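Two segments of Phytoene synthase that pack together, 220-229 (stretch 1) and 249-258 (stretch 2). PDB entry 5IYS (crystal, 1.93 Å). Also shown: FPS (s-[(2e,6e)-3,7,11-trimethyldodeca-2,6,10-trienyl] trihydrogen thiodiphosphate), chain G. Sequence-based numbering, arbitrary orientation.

Stretch 1 (220-229) AENLYEESFE
Stretch 2, residues 249-258: YREQLNIVRK

Two nearly antiparallel helices of phytoene synthase meet here in a small contact of mixed character, charged and aromatic, in which two glutamate–arginine salt bridges, bridging waters and one CH-pi contact span a wide gap between the axes. Residues 220-227 and 249-258 are helical, each helix beginning earlier in the chain, and phi/psi values such as -62/-40 at Glu 221 and -64/-37 at Arg 250 are typical of that fold. The N-to-C directions differ by 155° (signed crossing angle -155°), and the axes come no closer than 11.2 Å. Register is set by Glu 221 and Arg 250, whose CA atoms lie 7.7 Å apart. At such spacing the backbones cannot touch, so long side chains carry the contact, which buries 385 Å² in all.

Within stretch 1, i to i+4 bonds run from Tyr 224 N to Ala 220 O (2.9 Å) and from Glu 225 N to Glu 221 O (3.0 Å). Ser 227 (chi1 p) turns its OG back to Tyr 224 O at 2.8 Å. In stretch 2, Gln 252 N and Leu 253 N reach only three residues back, to Tyr 249 O (3.1 Å) and Arg 250 O (3.0 Å), before the i to i+4 pattern appears with Ile 255 N to Glu 251 O at 3.2 Å.

Arg 250 is the residue most covered by the other stretch, over 103 Å². Its CA-to-CB bond points toward stretch 1, and chi angles t, t, p with chi4 at 180° extend the chain along Tyr 224 (chi1 m, chi2 -68°). Arg 250 CB sits 3.8 Å from the Tyr 224 ring centroid, 16° off the normal, so the aliphatic root of the arginine makes a CH-pi contact with the ring face. Farther out, Arg 250 NH1 forms a long salt bridge with Glu 225 OE2 at 3.8 Å; chi1 and chi2 of this glutamate are both m. Phe 228 (chi1 m, chi2 -13°) places CZ over one face of the guanidinium, its CE2 being 3.7 Å from Arg 250 NH1.

Water supplements these direct contacts. Water 1 donates to Glu 221 O and accepts from Arg 250 NH1, both at 2.9 Å, linking a backbone carbonyl to the cation. Water 2 donates to Glu 225 OE2 at 2.7 Å and accepts a weak bond from Arg 250 NH1 at 3.4 Å, reinforcing the long ion pair.

Seven residues along, Arg 257 (m, t, t, chi4 128°) makes the shorter salt bridge. Its NH1 and NH2 donate to Glu 221 OE2 at 2.9 and 3.1 Å, with N-H...O angles of 145° and 137°, while Asn 254 OD1 accepts from Arg 257 NH1 at 3.0 Å. Glu 221 (m, t, chi3 -13°) also lays CG 3.9 Å from Leu 253 CD1, an apolar contact beside the charges.

At the other end, Tyr 224 OH approaches Tyr 249 CD2 edge-on at 3.6 Å, while Tyr 249 OH donates to FPS O2B at 2.8 Å.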

# COMPACT_ATOMS: atom_id res chain seq x y z
N ALA A 220 -5.67 7.70 -10.66
CA ALA A 220 -4.48 7.00 -10.13
C ALA A 220 -3.18 7.35 -10.85
O ALA A 220 -2.13 7.59 -10.22
CB ALA A 220 -4.71 5.49 -10.15
N GLU A 221 -3.21 7.32 -12.18
CA GLU A 221 -2.01 7.62 -12.97
C GLU A 221 -1.50 9.04 -12.75
O GLU A 221 -0.30 9.28 -12.60
CB GLU A 221 -2.30 7.39 -14.47
CG GLU A 221 -2.17 5.94 -14.87
CD GLU A 221 -2.73 5.63 -16.24
OE1 GLU A 221 -3.45 6.49 -16.80
OE2 GLU A 221 -2.45 4.54 -16.77
N ASN A 222 -2.43 9.98 -12.65
CA ASN A 222 -2.10 11.34 -12.25
C ASN A 222 -1.48 11.42 -10.87
O ASN A 222 -0.51 12.16 -10.65
CB ASN A 222 -3.37 12.21 -12.25
CG ASN A 222 -3.87 12.53 -13.65
OD1 ASN A 222 -4.97 13.05 -13.82
ND2 ASN A 222 -3.05 12.24 -14.65
N LEU A 223 -2.02 10.65 -9.93
CA LEU A 223 -1.44 10.63 -8.59
C LEU A 223 -0.04 10.03 -8.52
O LEU A 223 0.77 10.52 -7.73
CB LEU A 223 -2.36 9.93 -7.60
CG LEU A 223 -3.72 10.60 -7.39
CD1 LEU A 223 -4.64 9.58 -6.71
CD2 LEU A 223 -3.55 11.81 -6.50
N TYR A 224 0.21 8.95 -9.26
CA TYR A 224 1.54 8.39 -9.37
C TYR A 224 2.47 9.51 -9.83
O TYR A 224 3.50 9.79 -9.21
CB TYR A 224 1.58 7.20 -10.35
CG TYR A 224 1.12 5.87 -9.76
CD1 TYR A 224 1.87 5.21 -8.77
CD2 TYR A 224 0.03 5.21 -10.30
CE1 TYR A 224 1.48 3.95 -8.29
CE2 TYR A 224 -0.39 3.98 -9.79
CZ TYR A 224 0.34 3.35 -8.80
OH TYR A 224 -0.05 2.09 -8.37
N GLU A 225 2.14 10.09 -10.97
CA GLU A 225 2.98 11.15 -11.53
C GLU A 225 3.21 12.33 -10.59
O GLU A 225 4.35 12.77 -10.43
CB GLU A 225 2.47 11.61 -12.90
CG GLU A 225 2.91 10.70 -14.06
CD GLU A 225 4.41 10.78 -14.35
OE1 GLU A 225 4.98 11.88 -14.19
OE2 GLU A 225 5.02 9.75 -14.70
N GLU A 226 2.16 12.83 -9.96
CA GLU A 226 2.29 13.86 -8.95
C GLU A 226 3.20 13.46 -7.79
O GLU A 226 4.02 14.26 -7.34
CB GLU A 226 0.94 14.35 -8.43
CG GLU A 226 0.05 15.02 -9.49
CD GLU A 226 -1.39 15.12 -9.04
OE1 GLU A 226 -1.60 15.31 -7.83
OE2 GLU A 226 -2.31 14.99 -9.89
N SER A 227 3.11 12.22 -7.34
CA SER A 227 3.87 11.81 -6.16
C SER A 227 5.37 11.80 -6.44
O SER A 227 6.17 11.92 -5.51
CB SER A 227 3.44 10.41 -5.66
OG SER A 227 3.94 9.38 -6.51
N PHE A 228 5.73 11.59 -7.71
CA PHE A 228 7.14 11.54 -8.12
C PHE A 228 7.86 12.88 -7.95
O PHE A 228 9.09 12.93 -7.92
CB PHE A 228 7.28 11.06 -9.58
CG PHE A 228 6.75 9.67 -9.84
CD1 PHE A 228 6.45 8.80 -8.80
CD2 PHE A 228 6.50 9.25 -11.15
CE1 PHE A 228 6.05 7.49 -9.04
CE2 PHE A 228 6.07 7.94 -11.42
CZ PHE A 228 5.82 7.07 -10.36
N GLU A 229 7.11 13.94 -7.66
CA GLU A 229 7.71 15.21 -7.28
C GLU A 229 8.60 15.13 -6.03
O GLU A 229 9.54 15.91 -5.87
CB GLU A 229 6.57 16.18 -7.00
CG GLU A 229 6.99 17.55 -6.56
CD GLU A 229 5.77 18.45 -6.37
OE1 GLU A 229 4.96 18.56 -7.32
OE2 GLU A 229 5.61 19.00 -5.25
N TYR A 249 3.90 -1.50 -9.01
CA TYR A 249 2.49 -1.50 -8.64
C TYR A 249 1.62 -0.90 -9.76
O TYR A 249 0.59 -1.47 -10.11
CB TYR A 249 2.25 -0.82 -7.29
CG TYR A 249 1.16 -1.52 -6.52
CD1 TYR A 249 1.39 -2.76 -5.94
CD2 TYR A 249 -0.12 -1.00 -6.49
CE1 TYR A 249 0.41 -3.40 -5.22
CE2 TYR A 249 -1.14 -1.63 -5.78
CZ TYR A 249 -0.86 -2.84 -5.18
OH TYR A 249 -1.85 -3.50 -4.51
N ARG A 250 2.10 0.18 -10.38
CA ARG A 250 1.34 0.91 -11.41
C ARG A 250 1.09 0.04 -12.64
O ARG A 250 0.11 0.21 -13.36
CB ARG A 250 2.11 2.15 -11.87
CG ARG A 250 1.38 2.92 -12.98
CD ARG A 250 2.07 4.26 -13.25
NE ARG A 250 3.42 4.00 -13.75
CZ ARG A 250 4.28 4.95 -14.09
NH1 ARG A 250 3.94 6.23 -13.94
NH2 ARG A 250 5.51 4.63 -14.50
N GLU A 251 2.10 -0.77 -12.96
CA GLU A 251 2.02 -1.72 -14.07
C GLU A 251 0.79 -2.61 -14.06
O GLU A 251 0.28 -2.99 -15.12
CB GLU A 251 3.31 -2.57 -14.11
CG GLU A 251 3.29 -3.65 -15.20
CD GLU A 251 3.50 -3.10 -16.60
OE1 GLU A 251 3.81 -1.90 -16.75
OE2 GLU A 251 3.30 -3.88 -17.56
N GLN A 252 0.23 -2.87 -12.88
CA GLN A 252 -1.00 -3.66 -12.85
C GLN A 252 -2.19 -3.04 -13.56
O GLN A 252 -3.11 -3.76 -13.97
CB GLN A 252 -1.39 -4.04 -11.42
CG GLN A 252 -0.23 -4.72 -10.70
CD GLN A 252 -0.53 -4.95 -9.24
OE1 GLN A 252 -0.91 -6.05 -8.85
NE2 GLN A 252 -0.55 -3.87 -8.48
N LEU A 253 -2.21 -1.71 -13.69
CA LEU A 253 -3.23 -1.08 -14.52
C LEU A 253 -3.14 -1.57 -15.96
O LEU A 253 -4.16 -1.83 -16.60
CB LEU A 253 -3.14 0.45 -14.46
CG LEU A 253 -3.32 1.08 -13.06
CD1 LEU A 253 -3.02 2.56 -13.18
CD2 LEU A 253 -4.73 0.88 -12.54
N ASN A 254 -1.93 -1.60 -16.51
CA ASN A 254 -1.75 -2.05 -17.90
C ASN A 254 -2.09 -3.51 -18.14
O ASN A 254 -2.62 -3.87 -19.19
CB ASN A 254 -0.34 -1.75 -18.39
CG ASN A 254 -0.20 -0.31 -18.85
OD1 ASN A 254 -1.19 0.39 -19.04
ND2 ASN A 254 1.03 0.15 -18.96
N ILE A 255 -1.88 -4.33 -17.12
CA ILE A 255 -2.27 -5.73 -17.14
C ILE A 255 -3.78 -5.86 -17.35
O ILE A 255 -4.22 -6.68 -18.17
CB ILE A 255 -1.89 -6.41 -15.79
CG1 ILE A 255 -0.44 -6.88 -15.81
CG2 ILE A 255 -2.80 -7.58 -15.47
CD1 ILE A 255 0.42 -6.19 -16.85
N VAL A 256 -4.57 -5.14 -16.56
CA VAL A 256 -6.03 -5.22 -16.66
C VAL A 256 -6.48 -4.74 -18.03
O VAL A 256 -7.36 -5.32 -18.65
CB VAL A 256 -6.74 -4.41 -15.55
CG1 VAL A 256 -8.25 -4.47 -15.72
CG2 VAL A 256 -6.35 -4.91 -14.18
N ARG A 257 -5.87 -3.67 -18.52
CA ARG A 257 -6.16 -3.22 -19.87
C ARG A 257 -5.82 -4.31 -20.91
O ARG A 257 -6.64 -4.61 -21.78
CB ARG A 257 -5.39 -1.94 -20.18
CG ARG A 257 -5.84 -0.73 -19.42
CD ARG A 257 -4.86 0.39 -19.62
NE ARG A 257 -5.35 1.65 -19.08
CZ ARG A 257 -4.65 2.42 -18.25
NH1 ARG A 257 -3.42 2.08 -17.92
NH2 ARG A 257 -5.15 3.58 -17.83
N LYS A 258 -4.65 -4.93 -20.79
CA LYS A 258 -4.22 -5.92 -21.79
C LYS A 258 -5.16 -7.11 -21.80
O LYS A 258 -5.36 -7.73 -22.84
CB LYS A 258 -2.79 -6.41 -21.54
CG LYS A 258 -1.70 -5.37 -21.80
CD LYS A 258 -1.95 -4.55 -23.06
CE LYS A 258 -2.73 -3.26 -22.78
NZ LYS A 258 -1.97 -2.31 -21.90
C1 FPS G . -0.64 -3.47 -1.38
S1 FPS G . -0.05 -4.48 -0.07
C2 FPS G . -0.28 -2.08 -0.90
C3 FPS G . -1.02 -0.98 -1.13
C4 FPS G . -2.29 -1.06 -1.93
C5 FPS G . -0.59 0.38 -0.61
C6 FPS G . 0.71 0.39 0.19
C7 FPS G . 1.20 1.82 0.29
C8 FPS G . 2.51 2.13 0.25
C10 FPS G . 2.88 3.58 0.49
C9 FPS G . 3.60 1.11 0.05
C11 FPS G . 3.72 4.08 -0.69
C12 FPS G . 4.26 5.47 -0.41
C13 FPS G . 5.48 5.73 0.11
C14 FPS G . 5.93 7.15 0.31
C15 FPS G . 6.45 4.62 0.48
PA FPS G . 0.21 -6.44 -0.68
O1A FPS G . 1.23 -7.12 0.12
O2A FPS G . -1.21 -7.09 -0.25
O3A FPS G . 0.34 -6.66 -2.26
PB FPS G . -1.06 -6.84 -3.06
O1B FPS G . -1.40 -8.29 -3.23
O2B FPS G . -0.82 -6.07 -4.34
O3B FPS G . -2.25 -6.21 -2.36
O HOH W 1 1.44 7.61 -14.12
O HOH W 2 6.64 7.73 -15.39